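Local coordinates for agglutinin (Narcissus pseudonarcissus, PDB 1NPL), which binds mannose and mannose-alpha1,3-mannose as the mannose-specific lectin of daffodil bulbs, at the interface of chains A and B. Coordinates in Å, arbitrary orientation; residue numbers count along the deposited sequence, not the author numbering. Chains: chain A/B, Protein (agglutinin).

The interface of chains A and B. Residues chain A 75, 77-78, 96; chain B 101-102.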
# COMPACT_ATOMS: atom_id res chain seq x y z
N SER A 75 -8.80 -14.96 21.42
CA SER A 75 -9.10 -16.00 20.42
C SER A 75 -9.00 -17.42 20.97
O SER A 75 -9.36 -18.34 20.19
CB SER A 75 -8.16 -15.90 19.21
OG SER A 75 -6.82 -15.75 19.73
N THR A 77 -6.19 -19.22 21.32
CA THR A 77 -5.23 -19.99 20.49
C THR A 77 -3.86 -19.95 21.15
O THR A 77 -2.81 -19.96 20.51
CB THR A 77 -5.18 -19.44 19.06
OG1 THR A 77 -5.04 -17.99 19.11
CG2 THR A 77 -6.51 -19.76 18.42
N GLY A 78 -3.90 -19.73 22.46
CA GLY A 78 -2.66 -19.57 23.24
C GLY A 78 -2.01 -20.95 23.26
O GLY A 78 -2.66 -21.96 23.52
N ILE A 96 -5.02 -15.84 11.93
CA ILE A 96 -3.75 -15.96 12.65
C ILE A 96 -2.94 -17.14 12.11
O ILE A 96 -3.46 -18.30 12.06
CB ILE A 96 -3.91 -16.13 14.18
CG1 ILE A 96 -4.61 -14.93 14.86
CG2 ILE A 96 -2.58 -16.34 14.93
CD1 ILE A 96 -5.18 -15.35 16.21
N ARG B 101 -4.19 -20.94 12.61
CA ARG B 101 -4.70 -21.32 13.91
C ARG B 101 -6.10 -20.83 14.22
O ARG B 101 -6.72 -21.44 15.07
CB ARG B 101 -3.78 -20.80 15.04
CG ARG B 101 -2.29 -21.07 14.79
CD ARG B 101 -1.49 -20.59 16.01
NE ARG B 101 -1.98 -21.18 17.22
CZ ARG B 101 -1.72 -21.47 18.47
NH1 ARG B 101 -0.62 -21.24 19.17
NH2 ARG B 101 -2.72 -22.09 19.14
N TRP B 102 -6.54 -19.69 13.69
CA TRP B 102 -7.84 -19.07 14.01
C TRP B 102 -8.24 -18.15 12.86
O TRP B 102 -7.29 -17.66 12.21
CB TRP B 102 -7.76 -18.26 15.26
CG TRP B 102 -8.98 -17.50 15.68
CD1 TRP B 102 -10.05 -17.99 16.39
CD2 TRP B 102 -9.25 -16.13 15.37
NE1 TRP B 102 -10.95 -16.97 16.56
CE2 TRP B 102 -10.51 -15.83 15.96
CE3 TRP B 102 -8.56 -15.12 14.67
CZ2 TRP B 102 -11.09 -14.56 15.84
CZ3 TRP B 102 -9.12 -13.85 14.57
CH2 TRP B 102 -10.40 -13.60 15.14
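A:Ile96 and B:Trp102 meet in an antiparallel beta bridge between strand 94-98 of one subunit and the C-terminal strand 100-103 of the other, a worked example of the C-terminal strand exchange by which monocot mannose-binding lectins of the Galanthus nivalis type, with their beta-prism fold, build two-fold dimers. The arm completes the sheet of its neighbour; the twin contact repeats this with the chains exchanged. Two backbone hydrogen bonds fasten the bridge: A:Ile96 N donates to B:Trp102 O at 2.9 Å, and B:Arg101 N to A:Ile96 O at 2.8 Å.

The indole of B:Trp102 provides an apolar anchor. With CG anti to the backbone N (chi1 176°), the ring swings away from its own strand and lies against chain A. A:Ser75 CB sits over one face of the five-membered ring of B:Trp102, displaced toward its rim, 3.8 Å from the centroid, in a CH-pi contact. From the same side, A:Ile96 CD1 reaches B:Trp102 CE3, at the rim of the six-membered ring, at 3.7 Å. The methyl CG2 of A:Thr77 rests on B:Trp102 CB, also 3.7 Å away.

A kink about the CG-CD bond of B:Arg101 (54°) turns its guanidinium back toward chain A, where the A:Thr77 carbonyl O lies over its face. The N-H bonds are not directed at this oxygen, which is therefore not hydrogen-bonded to them, and the modelled closeness is doubtful. Tying together two side chains that pack on the same side of the indole, A:Ser75 OG and A:Thr77 OG1 share a hydrogen bond of 2.9 Å.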